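Local coordinates for regulator of Ty1 transposition protein 107 (Saccharomyces cerevisiae, PDB 3T7K), which binds the phosphorylated tail of histone H2A through its C-terminal tandem BRCT repeats, probably bringing the protein to damaged DNA during repair, at residues C[25-29]-C[69-74]; C[78-83]-C[129-134]; C[222-228]-C[248-254]. Residues are numbered along the deposited sequence.

Contact 1. Residues C[25-29]-C[69-74]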
loop_
_atom_site.group_PDB
_atom_site.type_symbol
_atom_site.label_atom_id
_atom_site.label_comp_id
_atom_site.label_asym_id
_atom_site.label_seq_id
_atom_site.Cartn_x
_atom_site.Cartn_y
_atom_site.Cartn_z
ATOM N N ALA C 25 6.097 13.342 5.572
ATOM C CA ALA C 25 5.873 14.587 4.846
ATOM C C ALA C 25 6.979 14.936 3.841
ATOM O O ALA C 25 8.082 14.364 3.867
ATOM C CB ALA C 25 5.691 15.729 5.821
ATOM N N VAL C 26 6.662 15.872 2.949
ATOM C CA VAL C 26 7.679 16.635 2.268
ATOM C C VAL C 26 7.315 18.076 2.565
ATOM O O VAL C 26 6.170 18.351 2.881
ATOM C CB VAL C 26 7.733 16.346 0.740
ATOM C CG1 VAL C 26 8.034 14.869 0.506
ATOM C CG2 VAL C 26 6.429 16.735 0.072
ATOM N N CYS C 27 8.293 18.978 2.530
ATOM C CA CYS C 27 8.010 20.401 2.617
ATOM C C CYS C 27 8.211 20.994 1.243
ATOM O O CYS C 27 9.068 20.531 0.491
ATOM C CB CYS C 27 8.983 21.081 3.560
ATOM S SG CYS C 27 8.985 20.330 5.186
ATOM N N THR C 28 7.422 22.011 0.930
ATOM C CA THR C 28 7.572 22.758 -0.315
ATOM C C THR C 28 7.328 24.200 0.078
ATOM O O THR C 28 6.436 24.474 0.885
ATOM C CB THR C 28 6.577 22.263 -1.400
ATOM O OG1 THR C 28 6.822 22.933 -2.646
ATOM C CG2 THR C 28 5.130 22.497 -0.974
ATOM N N GLY C 29 8.146 25.120 -0.429
ATOM C CA GLY C 29 8.057 26.500 0.011
ATOM C C GLY C 29 8.507 26.649 1.465
ATOM O O GLY C 29 8.162 27.636 2.130
ATOM N N LEU C 69 0.484 26.047 -3.333
ATOM C CA LEU C 69 1.571 26.398 -4.244
ATOM C C LEU C 69 1.578 25.544 -5.506
ATOM O O LEU C 69 1.097 24.404 -5.513
ATOM C CB LEU C 69 2.924 26.263 -3.547
ATOM C CG LEU C 69 3.222 27.231 -2.407
ATOM C CD1 LEU C 69 4.542 26.860 -1.756
ATOM C CD2 LEU C 69 3.245 28.671 -2.910
ATOM N N ARG C 70 2.145 26.100 -6.571
ATOM C CA ARG C 70 2.211 25.403 -7.842
ATOM C C ARG C 70 3.534 24.672 -8.012
ATOM O O ARG C 70 3.967 24.429 -9.136
ATOM C CB ARG C 70 2.006 26.392 -8.994
ATOM C CG ARG C 70 0.646 27.081 -8.962
ATOM C CD ARG C 70 0.550 28.179 -10.000
ATOM N NE ARG C 70 -0.770 28.199 -10.615
ATOM C CZ ARG C 70 -1.004 27.852 -11.874
ATOM N NH1 ARG C 70 -0.000 27.469 -12.657
ATOM N NH2 ARG C 70 -2.239 27.887 -12.348
ATOM N N THR C 71 4.190 24.323 -6.909
ATOM C CA THR C 71 5.428 23.567 -7.018
ATOM C C THR C 71 5.103 22.157 -7.429
ATOM O O THR C 71 3.999 21.693 -7.197
ATOM C CB THR C 71 6.163 23.470 -5.668
ATOM O OG1 THR C 71 5.220 23.097 -4.645
ATOM C CG2 THR C 71 6.830 24.793 -5.328
ATOM N N GLU C 72 6.069 21.465 -8.014
ATOM C CA GLU C 72 5.929 20.038 -8.279
ATOM C C GLU C 72 5.495 19.272 -7.024
ATOM O O GLU C 72 4.624 18.402 -7.075
ATOM C CB GLU C 72 7.254 19.472 -8.789
ATOM C CG GLU C 72 7.238 17.972 -9.020
ATOM C CD GLU C 72 8.573 17.454 -9.516
ATOM O OE1 GLU C 72 9.552 18.228 -9.485
ATOM O OE2 GLU C 72 8.653 16.278 -9.943
ATOM N N LYS C 73 6.099 19.610 -5.892
ATOM C CA LYS C 73 5.809 18.902 -4.644
ATOM C C LYS C 73 4.376 19.085 -4.191
ATOM O O LYS C 73 3.700 18.107 -3.851
ATOM C CB LYS C 73 6.766 19.340 -3.540
ATOM C CG LYS C 73 8.027 18.517 -3.476
ATOM C CD LYS C 73 8.949 19.065 -2.399
ATOM C CE LYS C 73 10.092 18.121 -2.120
ATOM N NZ LYS C 73 11.159 18.817 -1.351
ATOM N N PHE C 74 3.907 20.331 -4.183
ATOM C CA PHE C 74 2.524 20.579 -3.831
ATOM C C PHE C 74 1.559 19.840 -4.755
ATOM O O PHE C 74 0.636 19.194 -4.287
ATOM C CB PHE C 74 2.184 22.068 -3.803
ATOM C CG PHE C 74 0.992 22.371 -2.957
ATOM C CD1 PHE C 74 1.142 22.648 -1.603
ATOM C CD2 PHE C 74 -0.286 22.296 -3.484
ATOM C CE1 PHE C 74 0.041 22.895 -0.799
ATOM C CE2 PHE C 74 -1.393 22.546 -2.685
ATOM C CZ PHE C 74 -1.225 22.845 -1.334
#
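L69 opens the segment by laying its CD1 against the turn at T28 and G29, 4.0 Å from both T28 O and G29 CA. A CB on residue 29 would clash with that methyl, and G29 has a positive phi, so a side chain would be doubly awkward here. R70 turns away from strand 23-27; its backbone hydrogen-bonds the bound histone peptide, to which NH1 adds a weak bond, and its side chain packs on helix 229-237 of the second repeat. T71 is the N-cap of helix 72-77: its OG1 accepts from F74 N at 3.1 Å and donates to T28 OG1 at 2.6 Å. T28 OG1, G29 N and K73 NZ bond the modified side chain of the peptide, forming the phosphate-binding pocket of an N-terminal BRCT repeat, where the end of strand 23-27 and the start of helix 72-77 converge; T71 packs on the same side chain, while L69 and R70 meet an acidic one. K73 reaches the pocket by running its chain along the strand end, with CB 3.6 Å from T28 CB and CE 4.1 Å from V26 CB; its NZ also makes a weak 3.3 Å bond to C27 O and a further bond to D52 O. Beneath the pocket, F74 offers its ring edge to T28, CD1 lying 4.0 Å from T28 CG2.

Contact 2. Residues C[78-83]-C[129-134]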
loop_
_atom_site.group_PDB
_atom_site.type_symbol
_atom_site.label_atom_id
_atom_site.label_comp_id
_atom_site.label_asym_id
_atom_site.label_seq_id
_atom_site.Cartn_x
_atom_site.Cartn_y
_atom_site.Cartn_z
ATOM N N LEU C 78 -1.048 16.103 -3.973
ATOM C CA LEU C 78 -2.469 15.853 -4.218
ATOM C C LEU C 78 -2.738 14.486 -4.847
ATOM O O LEU C 78 -3.891 14.128 -5.095
ATOM C CB LEU C 78 -3.109 16.989 -5.026
ATOM C CG LEU C 78 -3.313 18.218 -4.134
ATOM C CD1 LEU C 78 -3.500 19.489 -4.944
ATOM C CD2 LEU C 78 -4.497 17.990 -3.177
ATOM N N SER C 79 -1.680 13.718 -5.087
ATOM C CA SER C 79 -1.855 12.313 -5.442
ATOM C C SER C 79 -1.274 11.371 -4.387
ATOM O O SER C 79 -0.919 10.237 -4.703
ATOM C CB SER C 79 -1.207 11.989 -6.783
ATOM O OG SER C 79 0.180 12.242 -6.694
ATOM N N PHE C 80 -1.166 11.831 -3.144
ATOM C CA PHE C 80 -0.795 10.916 -2.077
ATOM C C PHE C 80 -1.950 9.932 -1.851
ATOM O O PHE C 80 -3.099 10.206 -2.225
ATOM C CB PHE C 80 -0.445 11.679 -0.800
ATOM C CG PHE C 80 0.871 12.401 -0.864
ATOM C CD1 PHE C 80 1.681 12.301 -1.980
ATOM C CD2 PHE C 80 1.305 13.167 0.200
ATOM C CE1 PHE C 80 2.899 12.972 -2.040
ATOM C CE2 PHE C 80 2.511 13.837 0.158
ATOM C CZ PHE C 80 3.315 13.739 -0.971
ATOM N N GLU C 81 -1.651 8.793 -1.234
ATOM C CA GLU C 81 -2.607 7.695 -1.143
ATOM C C GLU C 81 -2.841 7.178 0.287
ATOM O O GLU C 81 -2.402 6.079 0.641
ATOM C CB GLU C 81 -2.129 6.561 -2.044
ATOM C CG GLU C 81 -2.025 6.982 -3.523
ATOM C CD GLU C 81 -1.351 5.927 -4.389
ATOM O OE1 GLU C 81 -1.127 4.798 -3.893
ATOM O OE2 GLU C 81 -1.036 6.231 -5.561
ATOM N N PRO C 82 -3.549 7.960 1.111
ATOM C CA PRO C 82 -4.095 9.263 0.741
ATOM C C PRO C 82 -3.253 10.395 1.289
ATOM O O PRO C 82 -2.318 10.161 2.064
ATOM C CB PRO C 82 -5.439 9.265 1.458
ATOM C CG PRO C 82 -5.116 8.540 2.772
ATOM C CD PRO C 82 -4.051 7.509 2.425
ATOM N N LEU C 83 -3.602 11.621 0.909
ATOM C CA LEU C 83 -3.078 12.788 1.597
ATOM C C LEU C 83 -3.924 12.934 2.837
ATOM O O LEU C 83 -5.142 12.915 2.751
ATOM C CB LEU C 83 -3.210 14.050 0.749
ATOM C CG LEU C 83 -2.801 15.351 1.447
ATOM C CD1 LEU C 83 -1.291 15.400 1.714
ATOM C CD2 LEU C 83 -3.232 16.554 0.627
ATOM N N THR C 129 -8.351 12.352 -2.370
ATOM C CA THR C 129 -7.132 11.553 -2.512
ATOM C C THR C 129 -7.300 10.086 -2.076
ATOM O O THR C 129 -6.429 9.250 -2.332
ATOM C CB THR C 129 -5.922 12.180 -1.790
ATOM O OG1 THR C 129 -6.141 12.200 -0.365
ATOM C CG2 THR C 129 -5.701 13.588 -2.285
ATOM N N LYS C 130 -8.424 9.777 -1.442
ATOM C CA LYS C 130 -8.736 8.401 -1.055
ATOM C C LYS C 130 -9.423 7.671 -2.208
ATOM O O LYS C 130 -9.461 6.440 -2.249
ATOM C CB LYS C 130 -9.627 8.373 0.202
ATOM C CG LYS C 130 -8.946 8.897 1.449
ATOM C CD LYS C 130 -9.827 8.754 2.707
ATOM C CE LYS C 130 -10.894 9.844 2.739
ATOM N NZ LYS C 130 -11.889 9.693 3.853
ATOM N N LEU C 131 -9.965 8.426 -3.158
ATOM C CA LEU C 131 -10.607 7.801 -4.303
ATOM C C LEU C 131 -9.658 6.788 -4.915
ATOM O O LEU C 131 -8.441 6.973 -4.899
ATOM C CB LEU C 131 -11.023 8.838 -5.329
ATOM C CG LEU C 131 -12.140 9.754 -4.834
ATOM C CD1 LEU C 131 -12.332 10.930 -5.798
ATOM C CD2 LEU C 131 -13.433 8.961 -4.662
ATOM N N PRO C 132 -10.216 5.695 -5.429
ATOM C CA PRO C 132 -9.454 4.592 -6.020
ATOM C C PRO C 132 -8.949 4.927 -7.427
ATOM O O PRO C 132 -8.346 4.069 -8.075
ATOM C CB PRO C 132 -10.487 3.466 -6.087
ATOM C CG PRO C 132 -11.777 4.175 -6.197
ATOM C CD PRO C 132 -11.649 5.381 -5.333
ATOM N N THR C 133 -9.180 6.160 -7.876
ATOM C CA THR C 133 -8.707 6.601 -9.181
ATOM C C THR C 133 -7.920 7.894 -9.039
ATOM O O THR C 133 -8.025 8.583 -8.016
ATOM C CB THR C 133 -9.883 6.853 -10.145
ATOM O OG1 THR C 133 -10.770 7.825 -9.570
ATOM C CG2 THR C 133 -10.650 5.571 -10.383
ATOM N N LYS C 134 -7.128 8.214 -10.059
ATOM C CA LYS C 134 -6.492 9.525 -10.146
ATOM C C LYS C 134 -7.343 10.468 -11.004
ATOM O O LYS C 134 -8.188 10.027 -11.760
ATOM C CB LYS C 134 -5.087 9.419 -10.717
ATOM C CG LYS C 134 -4.190 8.497 -9.969
ATOM C CD LYS C 134 -3.920 9.006 -8.569
ATOM C CE LYS C 134 -2.816 8.168 -7.941
ATOM N NZ LYS C 134 -2.692 8.407 -6.487
HETATM O O HOH W 1 -4.462 9.831 -4.791
#
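Two irregular loops meet here, the one that leads from helix 72-77 to strand 85-87 of the first BRCT repeat and the one that joins helix 123-128, in the linker between the repeats, to helix 135-138. The contact thus ties the linker of the tandem BRCT module to the first repeat. The van der Waals packing centres on T129, which points into the bend of 78-83. T129 CG2 lies 3.4 Å from L78 O, and P82 CB approaches both T129 OG1 and K130 CG at 3.5 Å. The peptide bond before P82 is cis, which bends the chain sharply at E81-P82, and the CA atoms of P82 and T129 come within 5.0 Å. L78 itself turns away from the linker loop and packs on I236 and F237 of the second repeat; K130 of the linker loop also packs on F114 of the second subunit. Charge is concentrated at the other end, where the K134 side chain folds back towards the first loop. Its NZ forms a salt bridge with E81 OE2 at 2.9 Å and donates to S79 O at 3.1 Å; E81 OE1 has a second partner in K59. A water extends this network, accepting from K134 NZ at 2.8 Å and donating to F80 O at 2.9 Å, although other acceptors compete for its protons. One direct hydrogen bond joins the loops at T129: its OG1, already bonded to I126 O, accepts from L83 N at 2.9 Å.

Contact 3. Residues C[222-228]-C[248-254]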
loop_
_atom_site.group_PDB
_atom_site.type_symbol
_atom_site.label_atom_id
_atom_site.label_comp_id
_atom_site.label_asym_id
_atom_site.label_seq_id
_atom_site.Cartn_x
_atom_site.Cartn_y
_atom_site.Cartn_z
ATOM N N GLU C 222 -12.692 12.767 -35.945
ATOM C CA GLU C 222 -12.340 12.381 -34.573
ATOM C C GLU C 222 -12.281 13.564 -33.609
ATOM O O GLU C 222 -12.260 14.720 -34.021
ATOM C CB GLU C 222 -11.043 11.571 -34.568
ATOM C CG GLU C 222 -11.294 10.073 -34.781
ATOM C CD GLU C 222 -12.103 9.436 -33.640
ATOM O OE1 GLU C 222 -12.420 10.130 -32.641
ATOM O OE2 GLU C 222 -12.424 8.229 -33.736
ATOM N N THR C 223 -12.266 13.287 -32.314
ATOM C CA THR C 223 -12.376 14.380 -31.373
ATOM C C THR C 223 -11.016 14.848 -30.870
ATOM O O THR C 223 -10.054 14.081 -30.816
ATOM C CB THR C 223 -13.280 14.001 -30.219
ATOM O OG1 THR C 223 -12.777 12.807 -29.625
ATOM C CG2 THR C 223 -14.683 13.736 -30.747
ATOM N N ILE C 224 -10.951 16.122 -30.509
ATOM C CA ILE C 224 -9.701 16.751 -30.130
ATOM C C ILE C 224 -9.931 17.665 -28.950
ATOM O O ILE C 224 -10.946 18.361 -28.881
ATOM C CB ILE C 224 -9.157 17.630 -31.276
ATOM C CG1 ILE C 224 -9.069 16.841 -32.580
ATOM C CG2 ILE C 224 -7.800 18.213 -30.904
ATOM C CD1 ILE C 224 -8.928 17.735 -33.820
ATOM N N LEU C 225 -8.979 17.667 -28.022
ATOM C CA LEU C 225 -8.994 18.602 -26.919
ATOM C C LEU C 225 -7.616 19.223 -26.821
ATOM O O LEU C 225 -6.617 18.520 -26.719
ATOM C CB LEU C 225 -9.347 17.884 -25.615
ATOM C CG LEU C 225 -9.219 18.737 -24.359
ATOM C CD1 LEU C 225 -10.152 19.936 -24.429
ATOM C CD2 LEU C 225 -9.549 17.888 -23.150
ATOM N N ILE C 226 -7.551 20.543 -26.869
ATOM C CA ILE C 226 -6.278 21.229 -26.739
ATOM C C ILE C 226 -6.398 22.226 -25.599
ATOM O O ILE C 226 -7.270 23.097 -25.619
ATOM C CB ILE C 226 -5.892 21.944 -28.049
ATOM C CG1 ILE C 226 -5.961 20.966 -29.224
ATOM C CG2 ILE C 226 -4.501 22.513 -27.942
ATOM C CD1 ILE C 226 -5.467 21.559 -30.553
ATOM N N VAL C 227 -5.527 22.092 -24.601
ATOM C CA VAL C 227 -5.604 22.928 -23.409
ATOM C C VAL C 227 -4.258 23.544 -23.068
ATOM O O VAL C 227 -3.221 23.144 -23.606
ATOM C CB VAL C 227 -6.039 22.102 -22.177
ATOM C CG1 VAL C 227 -7.420 21.501 -22.386
ATOM C CG2 VAL C 227 -5.015 21.017 -21.926
ATOM N N GLU C 228 -4.280 24.527 -22.175
ATOM C CA GLU C 228 -3.057 25.067 -21.599
ATOM C C GLU C 228 -2.685 24.275 -20.334
ATOM O O GLU C 228 -3.515 23.563 -19.761
ATOM C CB GLU C 228 -3.245 26.544 -21.243
ATOM C CG GLU C 228 -3.738 27.404 -22.408
ATOM C CD GLU C 228 -3.836 28.888 -22.078
ATOM O OE1 GLU C 228 -4.950 29.361 -21.772
ATOM O OE2 GLU C 228 -2.797 29.576 -22.145
ATOM N N ASN C 248 -9.058 27.998 -19.893
ATOM C CA ASN C 248 -7.834 27.306 -20.298
ATOM C C ASN C 248 -7.994 26.286 -21.420
ATOM O O ASN C 248 -7.030 25.612 -21.786
ATOM C CB ASN C 248 -7.146 26.650 -19.092
ATOM C CG ASN C 248 -6.823 27.646 -18.006
ATOM O OD1 ASN C 248 -5.931 28.493 -18.169
ATOM N ND2 ASN C 248 -7.541 27.559 -16.889
ATOM N N VAL C 249 -9.198 26.156 -21.960
ATOM C CA VAL C 249 -9.387 25.307 -23.127
ATOM C C VAL C 249 -9.168 26.148 -24.380
ATOM O O VAL C 249 -9.816 27.175 -24.558
ATOM C CB VAL C 249 -10.787 24.687 -23.141
ATOM C CG1 VAL C 249 -11.007 23.868 -24.416
ATOM C CG2 VAL C 249 -10.988 23.839 -21.895
ATOM N N LEU C 250 -8.246 25.723 -25.235
ATOM C CA LEU C 250 -7.914 26.505 -26.414
ATOM C C LEU C 250 -8.705 26.084 -27.641
ATOM O O LEU C 250 -8.932 26.885 -28.553
ATOM C CB LEU C 250 -6.421 26.431 -26.702
ATOM C CG LEU C 250 -5.576 26.835 -25.494
ATOM C CD1 LEU C 250 -4.132 26.981 -25.915
ATOM C CD2 LEU C 250 -6.113 28.143 -24.926
ATOM N N TYR C 251 -9.125 24.823 -27.652
ATOM C CA TYR C 251 -9.827 24.251 -28.788
ATOM C C TYR C 251 -10.421 22.922 -28.396
ATOM O O TYR C 251 -9.762 22.090 -27.772
ATOM C CB TYR C 251 -8.848 24.055 -29.949
ATOM C CG TYR C 251 -9.439 23.385 -31.168
ATOM C CD1 TYR C 251 -9.825 24.134 -32.277
ATOM C CD2 TYR C 251 -9.610 22.006 -31.214
ATOM C CE1 TYR C 251 -10.364 23.524 -33.407
ATOM C CE2 TYR C 251 -10.141 21.389 -32.330
ATOM C CZ TYR C 251 -10.518 22.157 -33.425
ATOM O OH TYR C 251 -11.048 21.553 -34.537
ATOM N N GLN C 252 -11.681 22.711 -28.732
ATOM C CA GLN C 252 -12.232 21.370 -28.576
ATOM C C GLN C 252 -13.221 21.046 -29.663
ATOM O O GLN C 252 -13.950 21.920 -30.155
ATOM C CB GLN C 252 -12.832 21.136 -27.195
ATOM C CG GLN C 252 -13.858 22.108 -26.748
ATOM C CD GLN C 252 -14.299 21.828 -25.313
ATOM O OE1 GLN C 252 -14.210 20.694 -24.832
ATOM N NE2 GLN C 252 -14.758 22.865 -24.621
ATOM N N LYS C 253 -13.224 19.777 -30.037
ATOM C CA LYS C 253 -14.058 19.264 -31.103
ATOM C C LYS C 253 -14.591 17.976 -30.509
ATOM O O LYS C 253 -13.809 17.049 -30.270
ATOM C CB LYS C 253 -13.167 18.976 -32.326
ATOM C CG LYS C 253 -13.845 18.302 -33.524
ATOM C CD LYS C 253 -12.851 18.191 -34.718
ATOM C CE LYS C 253 -13.548 17.801 -36.001
ATOM N NZ LYS C 253 -14.343 16.564 -35.862
ATOM N N LYS C 254 -15.900 17.939 -30.225
ATOM C CA LYS C 254 -16.535 16.806 -29.555
ATOM C C LYS C 254 -17.874 16.453 -30.201
ATOM O O LYS C 254 -18.134 16.837 -31.355
ATOM C CB LYS C 254 -16.704 17.091 -28.041
ATOM C CG LYS C 254 -16.743 18.631 -27.704
ATOM C CD LYS C 254 -17.195 18.777 -26.193
ATOM C CE LYS C 254 -18.366 19.761 -26.128
ATOM N NZ LYS C 254 -18.924 19.965 -24.763
#
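A classic beta bulge interrupts the pairing of strands 224-227 and 249-253: L250 and Y251 both face I226, whose O accepts from L250 N at 2.8 Å and from Y251 N at 3.2 Å. The strands are antiparallel, 172° between their directions, and belong to the second BRCT repeat, where 249-253 adds an antiparallel edge to the four parallel strands of the sheet. Before the bulge the ladder is regular. I224 and K253 form a hydrogen-bonded pair through I224 N to K253 O (3.0 Å) and K253 N to I224 O (2.9 Å), and I226 N donates to Y251 O at 2.8 Å. Beyond it the register has slipped by one residue, so V227 faces V249, and E228 N reaches N248 O at 3.0 Å.

I224, I226, Y251 and K253 share the face towards helix 205-218; the edge of the Y251 ring meets I224, with CE2 4.0 Å from I224 CB, and its OH bonds N216. On the opposite face L225, V227, V249 and Q252 gather, and V249 touches W231 of helix 229-237. The end of L225 leans across to the edge strand, its CD1 lying 4.0 Å from both V249 CG1 and Q252 CB.

Contact 1 is the most buried of the three and holds the phosphate-binding residues of the first repeat. Contact 2, partly buried, only half belongs to it: helix 72-77 begins in contact 1 and runs out into the 78-83 loop, met by linker loop 129-134, with the two centres about 16 Å apart. Contact 3 belongs to the second repeat, at the edge of its sheet, its centre about 29 Å from that of contact 1. Their chemistry differs accordingly. Hydroxyls and a lysine turned to a ligand dominate contact 1, a salt bridge and a water join the loops of contact 2, and contact 3 depends on backbone pairing. Helix 229-237 borders all three, touching R70, L78 and V249.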